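Local coordinates for protein N-acetylglucosamine-6-phosphate deacetylase (Thermotoga maritima, PDB 1O12) that probably removes the acetyl group from N-acetylglucosamine-6-phosphate, as a metal-dependent hydrolase of the NagA family that carries one divalent metal ion per subunit, at residues K205-F210 with V234-I239; I262-D267 with A326-Y331; L162-E167 with I182-G187. All blocks are in the same frame, centred on the assembly; numbering follows the deposited sequence.

Interaction 1 of 3, residues K205-F210 with V234-I239; sequences KRITHF and VKLELI. With FE (Fe (III) ion), chain C.
In the beta-alpha-beta unit made of strand 206-207, helix 223-230 and strand 235-239, Arg-206 and Glu-237 form a buried salt bridge near the iron site. Both terminal nitrogens of the arginine converge on a single carboxylate oxygen. Arg-206 NH2 meets Glu-237 OE2 at 2.8 Å, nearly in line with the C-O bond, while Arg-206 NH1 reaches the same OE2 at 3.0 Å from above the carboxylate plane. Guanidinium and carboxylate are turned 84° against each other. The charges have further partners: Arg-206 NE pairs with Glu-336, NH1 also bonds Ser-185, and Glu-237 OE1 bonds His-61.

The backbones run parallel, as neighbouring strands do in a TIM barrel of the amidohydrolase type. Ile-207 N bonds Lys-235 O at 3.0 Å, and Glu-237 N returns to Ile-207 O at 3.1 Å. Further along, Phe-210 N bonds Glu-237 O at 2.9 Å. The same segment carries His-209, whose NE2 binds the iron at 2.3 Å together with His-188 and Glu-127.

On the face opposite the salt bridge, Leu-236 divides its two methyls. Leu-236 CD1 sits over the middle of the Phe-210 ring, 3.5 Å from its centroid, in a CH-pi contact, and Leu-236 CD2 packs on Ile-207 CB at 3.8 Å. Phe-210 CG lies anti to the backbone N (chi1 177°), where it meets Leu-236 CD1. One water links Phe-210 O to Ile-239 N.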
ATOM      1  N   LYS A 205      -7.899  16.292   4.896  1.00 31.60           N
ATOM      2  CA  LYS A 205      -7.756  15.189   3.962  1.00 32.33           C
ATOM      3  C   LYS A 205      -6.546  15.254   3.031  1.00 31.24           C
ATOM      4  O   LYS A 205      -6.614  14.864   1.867  1.00 30.32           O
ATOM      5  CB  LYS A 205      -9.056  15.034   3.169  1.00 33.85           C
ATOM      6  CG  LYS A 205     -10.256  14.738   4.045  1.00 38.46           C
ATOM      7  CD  LYS A 205     -11.537  14.780   3.238  1.00 44.53           C
ATOM      8  CE  LYS A 205     -12.751  14.329   4.052  1.00 47.60           C
ATOM      9  NZ  LYS A 205     -13.977  14.333   3.185  1.00 49.98           N
ATOM     10  N   ARG A 206      -5.413  15.681   3.570  1.00 29.49           N
ATOM     11  CA  ARG A 206      -4.225  15.796   2.759  1.00 30.10           C
ATOM     12  C   ARG A 206      -2.927  15.465   3.539  1.00 30.39           C
ATOM     13  O   ARG A 206      -2.819  15.739   4.736  1.00 29.64           O
ATOM     14  CB  ARG A 206      -4.209  17.231   2.208  1.00 29.24           C
ATOM     15  CG  ARG A 206      -3.194  17.572   1.151  1.00 29.42           C
ATOM     16  CD  ARG A 206      -3.283  19.049   0.887  1.00 25.96           C
ATOM     17  NE  ARG A 206      -2.499  19.460  -0.254  1.00 27.78           N
ATOM     18  CZ  ARG A 206      -1.169  19.546  -0.289  1.00 28.48           C
ATOM     19  NH1 ARG A 206      -0.459  19.245   0.789  1.00 23.02           N
ATOM     20  NH2 ARG A 206      -0.561  19.944  -1.423  1.00 25.01           N
ATOM     21  N   ILE A 207      -1.955  14.860   2.859  1.00 31.37           N
ATOM     22  CA  ILE A 207      -0.660  14.544   3.469  1.00 31.59           C
ATOM     23  C   ILE A 207       0.509  15.217   2.685  1.00 32.11           C
ATOM     24  O   ILE A 207       0.588  15.100   1.450  1.00 30.48           O
ATOM     25  CB  ILE A 207      -0.472  13.040   3.553  1.00 32.64           C
ATOM     26  CG1 ILE A 207      -1.498  12.475   4.541  1.00 32.14           C
ATOM     27  CG2 ILE A 207       0.969  12.711   3.989  1.00 34.92           C
ATOM     28  CD1 ILE A 207      -1.408  10.998   4.744  1.00 32.09           C
ATOM     29  N   THR A 208       1.378  15.938   3.412  1.00 31.42           N
ATOM     30  CA  THR A 208       2.507  16.690   2.837  1.00 32.06           C
ATOM     31  C   THR A 208       3.689  15.772   2.483  1.00 32.61           C
ATOM     32  O   THR A 208       4.127  14.949   3.295  1.00 32.71           O
ATOM     33  CB  THR A 208       2.926  17.878   3.817  1.00 32.55           C
ATOM     34  OG1 THR A 208       1.820  18.771   3.947  1.00 29.80           O
ATOM     35  CG2 THR A 208       4.126  18.684   3.299  1.00 27.36           C
ATOM     36  N   HIS A 209       4.207  15.973   1.271  1.00 33.88           N
ATOM     37  CA  HIS A 209       5.243  15.138   0.642  1.00 37.10           C
ATOM     38  C   HIS A 209       5.380  13.737   1.242  1.00 37.34           C
ATOM     39  O   HIS A 209       6.291  13.439   2.017  1.00 37.60           O
ATOM     40  CB  HIS A 209       6.613  15.846   0.521  1.00 39.46           C
ATOM     41  CG  HIS A 209       7.137  16.416   1.795  1.00 40.56           C
ATOM     42  ND1 HIS A 209       7.006  15.779   3.007  1.00 41.59           N
ATOM     43  CD2 HIS A 209       7.803  17.569   2.044  1.00 42.43           C
ATOM     44  CE1 HIS A 209       7.562  16.519   3.951  1.00 42.15           C
ATOM     45  NE2 HIS A 209       8.051  17.611   3.393  1.00 42.39           N
ATOM     46  N   PHE A 210       4.405  12.904   0.870  1.00 37.11           N
ATOM     47  CA  PHE A 210       4.284  11.501   1.276  1.00 36.99           C
ATOM     48  C   PHE A 210       5.356  10.695   0.538  1.00 37.26           C
ATOM     49  O   PHE A 210       5.533  10.846  -0.672  1.00 36.44           O
ATOM     50  CB  PHE A 210       2.890  11.001   0.870  1.00 37.41           C
ATOM     51  CG  PHE A 210       2.636   9.542   1.159  1.00 37.40           C
ATOM     52  CD1 PHE A 210       1.955   9.159   2.309  1.00 37.50           C
ATOM     53  CD2 PHE A 210       3.058   8.555   0.265  1.00 37.04           C
ATOM     54  CE1 PHE A 210       1.693   7.832   2.571  1.00 37.00           C
ATOM     55  CE2 PHE A 210       2.806   7.218   0.513  1.00 36.46           C
ATOM     56  CZ  PHE A 210       2.121   6.849   1.668  1.00 38.07           C
ATOM     57  N   VAL A 234      -8.135  11.041   0.873  1.00 33.37           N
ATOM     58  CA  VAL A 234      -6.990  11.774   1.433  1.00 33.11           C
ATOM     59  C   VAL A 234      -6.026  11.848   0.254  1.00 33.47           C
ATOM     60  O   VAL A 234      -5.652  10.807  -0.308  1.00 34.16           O
ATOM     61  CB  VAL A 234      -6.254  10.978   2.554  1.00 31.81           C
ATOM     62  CG1 VAL A 234      -4.851  11.535   2.751  1.00 29.38           C
ATOM     63  CG2 VAL A 234      -7.012  11.052   3.839  1.00 29.17           C
ATOM     64  N   LYS A 235      -5.614  13.043  -0.137  1.00 32.22           N
ATOM     65  CA  LYS A 235      -4.694  13.125  -1.264  1.00 32.27           C
ATOM     66  C   LYS A 235      -3.247  13.158  -0.756  1.00 31.37           C
ATOM     67  O   LYS A 235      -2.993  13.624   0.358  1.00 31.53           O
ATOM     68  CB  LYS A 235      -5.005  14.359  -2.116  1.00 32.48           C
ATOM     69  CG  LYS A 235      -6.458  14.465  -2.559  1.00 32.78           C
ATOM     70  CD  LYS A 235      -6.595  15.473  -3.696  1.00 35.70           C
ATOM     71  CE  LYS A 235      -8.040  15.645  -4.139  1.00 37.51           C
ATOM     72  NZ  LYS A 235      -8.719  14.323  -4.326  1.00 41.24           N
ATOM     73  N   LEU A 236      -2.305  12.673  -1.559  1.00 28.31           N
ATOM     74  CA  LEU A 236      -0.920  12.653  -1.134  1.00 29.37           C
ATOM     75  C   LEU A 236      -0.064  13.453  -2.076  1.00 31.17           C
ATOM     76  O   LEU A 236      -0.151  13.283  -3.295  1.00 32.82           O
ATOM     77  CB  LEU A 236      -0.378  11.222  -1.101  1.00 28.45           C
ATOM     78  CG  LEU A 236      -1.226  10.109  -0.475  1.00 28.13           C
ATOM     79  CD1 LEU A 236      -0.492   8.782  -0.557  1.00 28.13           C
ATOM     80  CD2 LEU A 236      -1.521  10.472   0.971  1.00 26.83           C
ATOM     81  N   GLU A 237       0.769  14.342  -1.549  1.00 31.46           N
ATOM     82  CA  GLU A 237       1.607  15.055  -2.478  1.00 33.22           C
ATOM     83  C   GLU A 237       2.885  14.215  -2.659  1.00 31.88           C
ATOM     84  O   GLU A 237       3.356  13.593  -1.728  1.00 31.82           O
ATOM     85  CB  GLU A 237       1.847  16.518  -2.019  1.00 34.69           C
ATOM     86  CG  GLU A 237       2.818  16.776  -0.922  1.00 35.62           C
ATOM     87  CD  GLU A 237       2.923  18.267  -0.557  1.00 37.99           C
ATOM     88  OE1 GLU A 237       3.941  18.634   0.054  1.00 38.63           O
ATOM     89  OE2 GLU A 237       2.002  19.072  -0.852  1.00 38.73           O
ATOM     90  N   LEU A 238       3.398  14.161  -3.880  1.00 31.55           N
ATOM     91  CA  LEU A 238       4.583  13.378  -4.181  1.00 30.88           C
ATOM     92  C   LEU A 238       5.673  14.183  -4.909  1.00 29.98           C
ATOM     93  O   LEU A 238       5.388  14.899  -5.860  1.00 29.18           O
ATOM     94  CB  LEU A 238       4.212  12.203  -5.081  1.00 29.86           C
ATOM     95  CG  LEU A 238       3.083  11.210  -4.849  1.00 31.47           C
ATOM     96  CD1 LEU A 238       3.201  10.144  -5.960  1.00 29.52           C
ATOM     97  CD2 LEU A 238       3.157  10.558  -3.453  1.00 32.08           C
ATOM     98  N   ILE A 239       6.919  14.059  -4.473  1.00 28.86           N
ATOM     99  CA  ILE A 239       8.012  14.749  -5.153  1.00 29.28           C
ATOM    100  C   ILE A 239       8.613  13.753  -6.151  1.00 30.77           C
ATOM    101  O   ILE A 239       9.334  12.852  -5.738  1.00 31.06           O
ATOM    102  CB  ILE A 239       9.100  15.192  -4.157  1.00 27.72           C
ATOM    103  CG1 ILE A 239       8.517  16.196  -3.161  1.00 27.26           C
ATOM    104  CG2 ILE A 239      10.302  15.789  -4.913  1.00 25.65           C
ATOM    105  CD1 ILE A 239       9.356  16.356  -1.903  1.00 28.54           C
TER
HETATM  106 FE    FE C 401       9.186  19.267   4.549  0.97 67.19          FE
HETATM  107  O   HOH W   1       7.108  13.018  -1.934  1.00 38.21           O

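Interaction 2 of 3, residues I262-D267 with A326-Y331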
ATOM      1  N   ILE A 262      -3.382  11.775  -5.944  1.00 30.67           N
ATOM      2  CA  ILE A 262      -2.002  12.265  -5.940  1.00 29.49           C
ATOM      3  C   ILE A 262      -1.872  13.719  -6.391  1.00 28.39           C
ATOM      4  O   ILE A 262      -2.470  14.146  -7.374  1.00 27.53           O
ATOM      5  CB  ILE A 262      -1.130  11.381  -6.827  1.00 28.85           C
ATOM      6  CG1 ILE A 262      -0.845  10.066  -6.113  1.00 30.77           C
ATOM      7  CG2 ILE A 262       0.130  12.101  -7.221  1.00 28.56           C
ATOM      8  CD1 ILE A 262      -0.453   8.950  -7.087  1.00 31.87           C
ATOM      9  N   VAL A 263      -1.084  14.481  -5.658  1.00 28.22           N
ATOM     10  CA  VAL A 263      -0.886  15.872  -5.997  1.00 29.39           C
ATOM     11  C   VAL A 263       0.572  16.094  -6.330  1.00 29.96           C
ATOM     12  O   VAL A 263       1.440  15.925  -5.468  1.00 31.75           O
ATOM     13  CB  VAL A 263      -1.298  16.762  -4.829  1.00 29.19           C
ATOM     14  CG1 VAL A 263      -0.588  18.117  -4.896  1.00 30.52           C
ATOM     15  CG2 VAL A 263      -2.777  16.978  -4.886  1.00 29.83           C
ATOM     16  N   LEU A 264       0.874  16.455  -7.570  1.00 30.05           N
ATOM     17  CA  LEU A 264       2.286  16.672  -7.912  1.00 29.42           C
ATOM     18  C   LEU A 264       2.764  17.928  -7.200  1.00 30.74           C
ATOM     19  O   LEU A 264       2.011  18.886  -7.024  1.00 31.74           O
ATOM     20  CB  LEU A 264       2.467  16.780  -9.422  1.00 27.68           C
ATOM     21  CG  LEU A 264       3.195  15.599 -10.066  1.00 28.60           C
ATOM     22  CD1 LEU A 264       2.888  14.325  -9.330  1.00 27.21           C
ATOM     23  CD2 LEU A 264       2.829  15.472 -11.530  1.00 27.35           C
ATOM     24  N   VAL A 265       4.019  17.929  -6.796  1.00 30.61           N
ATOM     25  CA  VAL A 265       4.575  19.049  -6.056  1.00 31.24           C
ATOM     26  C   VAL A 265       6.071  19.127  -6.417  1.00 34.10           C
ATOM     27  O   VAL A 265       6.673  18.141  -6.852  1.00 36.36           O
ATOM     28  CB  VAL A 265       4.349  18.765  -4.526  1.00 31.23           C
ATOM     29  CG1 VAL A 265       5.595  18.936  -3.759  1.00 26.65           C
ATOM     30  CG2 VAL A 265       3.209  19.626  -3.983  1.00 30.19           C
ATOM     31  N   THR A 266       6.687  20.277  -6.217  1.00 33.69           N
ATOM     32  CA  THR A 266       8.084  20.411  -6.549  1.00 33.92           C
ATOM     33  C   THR A 266       8.996  20.378  -5.310  1.00 35.18           C
ATOM     34  O   THR A 266      10.015  19.682  -5.318  1.00 35.08           O
ATOM     35  CB  THR A 266       8.275  21.713  -7.389  1.00 35.66           C
ATOM     36  OG1 THR A 266       9.139  21.453  -8.498  1.00 34.50           O
ATOM     37  CG2 THR A 266       8.800  22.848  -6.551  1.00 33.32           C
ATOM     38  N   ASP A 267       8.614  21.089  -4.242  1.00 34.67           N
ATOM     39  CA  ASP A 267       9.398  21.169  -3.003  1.00 36.84           C
ATOM     40  C   ASP A 267      10.778  21.696  -3.380  1.00 36.76           C
ATOM     41  O   ASP A 267      11.784  21.421  -2.734  1.00 37.84           O
ATOM     42  CB  ASP A 267       9.504  19.790  -2.324  1.00 38.22           C
ATOM     43  CG  ASP A 267      10.093  19.855  -0.875  1.00 42.84           C
ATOM     44  OD1 ASP A 267       9.690  20.715  -0.044  1.00 43.92           O
ATOM     45  OD2 ASP A 267      10.957  19.005  -0.555  1.00 44.58           O
ATOM     46  N   ALA A 326      -3.130  15.353 -15.825  1.00 29.97           N
ATOM     47  CA  ALA A 326      -3.789  16.624 -15.592  1.00 30.88           C
ATOM     48  C   ALA A 326      -4.334  16.679 -14.160  1.00 30.69           C
ATOM     49  O   ALA A 326      -4.394  17.752 -13.537  1.00 31.23           O
ATOM     50  CB  ALA A 326      -4.928  16.824 -16.577  1.00 29.52           C
ATOM     51  N   LYS A 327      -4.731  15.527 -13.629  1.00 30.48           N
ATOM     52  CA  LYS A 327      -5.287  15.524 -12.287  1.00 29.94           C
ATOM     53  C   LYS A 327      -4.193  15.754 -11.272  1.00 28.97           C
ATOM     54  O   LYS A 327      -4.338  16.576 -10.374  1.00 27.14           O
ATOM     55  CB  LYS A 327      -5.992  14.215 -12.012  1.00 30.58           C
ATOM     56  CG  LYS A 327      -7.151  13.953 -12.935  1.00 32.70           C
ATOM     57  CD  LYS A 327      -7.810  12.640 -12.541  1.00 32.99           C
ATOM     58  CE  LYS A 327      -9.115  12.431 -13.256  1.00 34.20           C
ATOM     59  NZ  LYS A 327      -9.831  11.285 -12.627  1.00 38.20           N
ATOM     60  N   VAL A 328      -3.081  15.043 -11.449  1.00 28.69           N
ATOM     61  CA  VAL A 328      -1.969  15.168 -10.537  1.00 27.61           C
ATOM     62  C   VAL A 328      -1.183  16.461 -10.689  1.00 26.05           C
ATOM     63  O   VAL A 328      -0.555  16.912  -9.736  1.00 24.48           O
ATOM     64  CB  VAL A 328      -0.995  13.963 -10.658  1.00 30.22           C
ATOM     65  CG1 VAL A 328      -1.772  12.669 -10.465  1.00 30.27           C
ATOM     66  CG2 VAL A 328      -0.241  13.970 -12.011  1.00 29.62           C
ATOM     67  N   SER A 329      -1.223  17.069 -11.870  1.00 25.60           N
ATOM     68  CA  SER A 329      -0.474  18.302 -12.062  1.00 26.88           C
ATOM     69  C   SER A 329      -1.281  19.574 -11.833  1.00 26.73           C
ATOM     70  O   SER A 329      -0.694  20.634 -11.684  1.00 28.69           O
ATOM     71  CB  SER A 329       0.186  18.355 -13.440  1.00 25.67           C
ATOM     72  OG  SER A 329      -0.793  18.389 -14.456  1.00 30.10           O
ATOM     73  N   SER A 330      -2.604  19.498 -11.807  1.00 26.29           N
ATOM     74  CA  SER A 330      -3.375  20.719 -11.541  1.00 27.97           C
ATOM     75  C   SER A 330      -4.771  20.525 -10.947  1.00 26.63           C
ATOM     76  O   SER A 330      -5.094  21.120  -9.930  1.00 27.61           O
ATOM     77  CB  SER A 330      -3.488  21.598 -12.810  1.00 27.32           C
ATOM     78  OG  SER A 330      -4.496  21.131 -13.708  1.00 30.52           O
ATOM     79  N   TYR A 331      -5.593  19.698 -11.575  1.00 25.43           N
ATOM     80  CA  TYR A 331      -6.949  19.500 -11.094  1.00 25.53           C
ATOM     81  C   TYR A 331      -7.082  19.100  -9.615  1.00 26.75           C
ATOM     82  O   TYR A 331      -7.898  19.680  -8.893  1.00 26.89           O
ATOM     83  CB  TYR A 331      -7.689  18.486 -11.981  1.00 25.86           C
ATOM     84  CG  TYR A 331      -9.130  18.303 -11.595  1.00 26.55           C
ATOM     85  CD1 TYR A 331     -10.047  19.355 -11.726  1.00 28.48           C
ATOM     86  CD2 TYR A 331      -9.578  17.099 -11.069  1.00 27.25           C
ATOM     87  CE1 TYR A 331     -11.376  19.214 -11.341  1.00 28.34           C
ATOM     88  CE2 TYR A 331     -10.908  16.934 -10.682  1.00 29.21           C
ATOM     89  CZ  TYR A 331     -11.796  17.997 -10.822  1.00 30.02           C
ATOM     90  OH  TYR A 331     -13.099  17.835 -10.433  1.00 33.83           O
TER
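Leu-264 N gives its hydrogen to Val-328 O at 2.6 Å, a short bond with an N-H...O angle of 159°. Strand 262-265 is the last of three parallel strands in this part of the amidohydrolase barrel. The bond ties its edge to helix 322-336, which contains a wider pi-type turn at 327-331. The helix segment crosses the strand at -61°, its axis coming within 5.7 Å. One residue on, the backbone of Ser-329 bonds Val-58, so adjacent helical residues hold strand 262-265 and strand 52-59.

Val-328 carries the side-chain contact and spreads its methyls over two strand residues. Val-328 CG1, anti to the carbonyl carbon (chi1 -55°), lies alongside Ile-262 and touches Ile-262 CG2 at 3.8 Å. The other methyl, Val-328 CG2, presses on Leu-264 CD2 at 3.5 Å, with CD1 of the same leucine a little farther off. An alanine in place of Leu-264 would probably leave Val-328 CG2 without the CD1 and CD2 methyls it packs on and open a gap between strand and helix.

Packing is tight here, with Leu-264 CB 3.0 Å from Val-328 O. Ile-262 O also takes a bond from Asn-332 ND2, one turn further along the helix, and Val-328 CA comes within 3.4 Å of Ile-262 O in a C-H...O contact.

Interaction 3 of 3, residues L162-E167 with I182-G187; sequences LTFAPE and IVLSAG
Phe-164 reaches across onto the backbone of Ser-185, its CD2 lying 3.4 Å from Ser-185 O. CG stands between the backbone N and the carbonyl carbon (chi1 78°), and the ring beyond it brings Phe-164 CE2 to Leu-184 CB at 3.9 Å. On the same sheet face Leu-162 and Leu-184 lie side by side, CB of Leu-162 being 4.0 Å from CD2 of Leu-184.

Parallel backbone bonds set this register: Leu-162 N to Val-183 O, Ser-185 N to Leu-162 O at 2.8 Å, Phe-164 N to Ser-185 O, and Gly-187 N to Phe-164 O. Gly-187 suits its place because a beta carbon there would come 3.0 Å from Thr-163 CG2, too close to be accommodated.

The other face is polar. Thr-163 OG1 bonds Thr-208 and His-125, and Ser-185 OG bonds Arg-206 and Thr-208; Thr-163 lies beside the metal ligands Glu-127 and His-188, consistent with a second shell to the iron site. Strand 121-127 flanks the pair beyond Thr-163, whose backbone bonds Leu-126; beyond Ala-186 lies strand 206-207. Helix 193-200 packs on the Phe-164 face, where Phe-199 meets both the Phe-164 ring and Pro-166 while Phe-196 rests on Ala-186.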
ATOM      1  N   LEU A 162      -1.437  24.917   5.195  1.00 32.30           N
ATOM      2  CA  LEU A 162      -0.610  24.814   6.378  1.00 33.02           C
ATOM      3  C   LEU A 162      -0.281  23.368   6.650  1.00 32.79           C
ATOM      4  O   LEU A 162      -1.186  22.544   6.729  1.00 32.99           O
ATOM      5  CB  LEU A 162      -1.401  25.391   7.546  1.00 32.02           C
ATOM      6  CG  LEU A 162      -1.015  25.462   9.026  1.00 32.14           C
ATOM      7  CD1 LEU A 162      -0.358  24.174   9.505  1.00 32.30           C
ATOM      8  CD2 LEU A 162      -0.161  26.654   9.223  1.00 30.36           C
ATOM      9  N   THR A 163       1.001  23.046   6.797  1.00 32.63           N
ATOM     10  CA  THR A 163       1.382  21.668   7.119  1.00 32.64           C
ATOM     11  C   THR A 163       1.708  21.503   8.616  1.00 32.80           C
ATOM     12  O   THR A 163       2.630  22.142   9.143  1.00 32.55           O
ATOM     13  CB  THR A 163       2.600  21.193   6.310  1.00 32.25           C
ATOM     14  OG1 THR A 163       2.254  21.132   4.932  1.00 31.64           O
ATOM     15  CG2 THR A 163       3.037  19.796   6.773  1.00 31.97           C
ATOM     16  N   PHE A 164       0.961  20.620   9.280  1.00 32.92           N
ATOM     17  CA  PHE A 164       1.130  20.355  10.713  1.00 32.57           C
ATOM     18  C   PHE A 164       1.224  18.857  11.083  1.00 33.37           C
ATOM     19  O   PHE A 164       0.856  17.958  10.293  1.00 32.65           O
ATOM     20  CB  PHE A 164      -0.043  20.951  11.476  1.00 32.38           C
ATOM     21  CG  PHE A 164      -1.290  20.120  11.387  1.00 32.68           C
ATOM     22  CD1 PHE A 164      -1.719  19.372  12.483  1.00 31.62           C
ATOM     23  CD2 PHE A 164      -2.001  20.033  10.185  1.00 32.54           C
ATOM     24  CE1 PHE A 164      -2.826  18.554  12.384  1.00 31.46           C
ATOM     25  CE2 PHE A 164      -3.124  19.204  10.071  1.00 33.17           C
ATOM     26  CZ  PHE A 164      -3.538  18.465  11.171  1.00 32.70           C
ATOM     27  N   ALA A 165       1.712  18.604  12.299  1.00 33.78           N
ATOM     28  CA  ALA A 165       1.826  17.242  12.813  1.00 34.16           C
ATOM     29  C   ALA A 165       0.702  17.048  13.841  1.00 34.67           C
ATOM     30  O   ALA A 165       0.770  17.586  14.923  1.00 34.33           O
ATOM     31  CB  ALA A 165       3.195  17.050  13.456  1.00 33.56           C
ATOM     32  N   PRO A 166      -0.341  16.260  13.509  1.00 36.97           N
ATOM     33  CA  PRO A 166      -1.501  15.990  14.386  1.00 38.54           C
ATOM     34  C   PRO A 166      -1.248  15.616  15.865  1.00 41.23           C
ATOM     35  O   PRO A 166      -2.115  15.828  16.720  1.00 41.44           O
ATOM     36  CB  PRO A 166      -2.243  14.872  13.656  1.00 37.45           C
ATOM     37  CG  PRO A 166      -1.884  15.107  12.227  1.00 37.88           C
ATOM     38  CD  PRO A 166      -0.414  15.428  12.294  1.00 36.52           C
ATOM     39  N   GLU A 167      -0.076  15.070  16.176  1.00 41.81           N
ATOM     40  CA  GLU A 167       0.196  14.676  17.556  1.00 43.36           C
ATOM     41  C   GLU A 167       0.779  15.812  18.409  1.00 45.17           C
ATOM     42  O   GLU A 167       0.851  15.710  19.642  1.00 45.73           O
ATOM     43  CB  GLU A 167       1.139  13.459  17.587  1.00 39.90           C
ATOM     44  CG  GLU A 167       2.595  13.790  17.337  1.00 39.38           C
ATOM     45  CD  GLU A 167       2.965  13.929  15.866  1.00 40.75           C
ATOM     46  OE1 GLU A 167       2.057  14.105  15.008  1.00 39.63           O
ATOM     47  OE2 GLU A 167       4.185  13.875  15.575  1.00 39.79           O
ATOM     48  N   ILE A 182      -8.097  28.223   4.430  1.00 33.72           N
ATOM     49  CA  ILE A 182      -6.775  27.632   4.570  1.00 32.61           C
ATOM     50  C   ILE A 182      -6.923  26.096   4.589  1.00 32.03           C
ATOM     51  O   ILE A 182      -7.735  25.563   5.345  1.00 30.83           O
ATOM     52  CB  ILE A 182      -6.088  28.108   5.873  1.00 31.94           C
ATOM     53  CG1 ILE A 182      -5.933  29.632   5.852  1.00 29.20           C
ATOM     54  CG2 ILE A 182      -4.748  27.405   6.041  1.00 29.76           C
ATOM     55  CD1 ILE A 182      -5.215  30.204   7.069  1.00 26.78           C
ATOM     56  N   VAL A 183      -6.171  25.406   3.731  1.00 31.23           N
ATOM     57  CA  VAL A 183      -6.218  23.951   3.673  1.00 30.72           C
ATOM     58  C   VAL A 183      -5.179  23.372   4.648  1.00 31.84           C
ATOM     59  O   VAL A 183      -4.015  23.776   4.620  1.00 30.38           O
ATOM     60  CB  VAL A 183      -5.887  23.407   2.231  1.00 31.33           C
ATOM     61  CG1 VAL A 183      -5.780  21.872   2.261  1.00 29.84           C
ATOM     62  CG2 VAL A 183      -6.955  23.842   1.211  1.00 27.74           C
ATOM     63  N   LEU A 184      -5.599  22.453   5.520  1.00 31.42           N
ATOM     64  CA  LEU A 184      -4.668  21.808   6.449  1.00 32.42           C
ATOM     65  C   LEU A 184      -4.036  20.564   5.809  1.00 31.17           C
ATOM     66  O   LEU A 184      -4.677  19.859   5.048  1.00 34.07           O
ATOM     67  CB  LEU A 184      -5.383  21.395   7.741  1.00 32.55           C
ATOM     68  CG  LEU A 184      -5.808  22.546   8.654  1.00 32.83           C
ATOM     69  CD1 LEU A 184      -6.351  21.967   9.958  1.00 32.04           C
ATOM     70  CD2 LEU A 184      -4.599  23.468   8.925  1.00 32.29           C
ATOM     71  N   SER A 185      -2.781  20.291   6.107  1.00 30.30           N
ATOM     72  CA  SER A 185      -2.129  19.121   5.530  1.00 31.47           C
ATOM     73  C   SER A 185      -1.217  18.476   6.572  1.00 30.18           C
ATOM     74  O   SER A 185      -0.452  19.168   7.238  1.00 33.92           O
ATOM     75  CB  SER A 185      -1.310  19.517   4.274  1.00 31.33           C
ATOM     76  OG  SER A 185      -1.029  18.381   3.442  1.00 30.32           O
ATOM     77  N   ALA A 186      -1.292  17.162   6.719  1.00 28.37           N
ATOM     78  CA  ALA A 186      -0.472  16.469   7.712  1.00 27.08           C
ATOM     79  C   ALA A 186       0.883  16.116   7.126  1.00 27.69           C
ATOM     80  O   ALA A 186       0.980  15.645   5.984  1.00 28.31           O
ATOM     81  CB  ALA A 186      -1.182  15.208   8.197  1.00 21.32           C
ATOM     82  N   GLY A 187       1.922  16.363   7.919  1.00 29.27           N
ATOM     83  CA  GLY A 187       3.288  16.085   7.521  1.00 28.62           C
ATOM     84  C   GLY A 187       4.238  16.371   8.672  1.00 30.64           C
ATOM     85  O   GLY A 187       3.884  17.096   9.613  1.00 28.13           O
TER

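Along the chain interaction 3 closes first, then interaction 1, and interaction 2 comes last. Their strands follow one another round the amidohydrolase barrel in that order: 159-164, 183-186, 206-207, 235-239 and 262-265. Interaction 1 sits in the middle, its centre about 10 Å from each of the others, while interactions 2 and 3 do not touch, their centres being about 18 Å apart. Backbone bonds join neighbours on both flanks, Thr-208 N to Ala-186 O and Leu-236 O to Val-263 N. Segment 205-210 carries the iron ligand His-209 and segment 262-267 the predicted proton donor or acceptor Asp-267, consistent with an active site built at one end of the barrel.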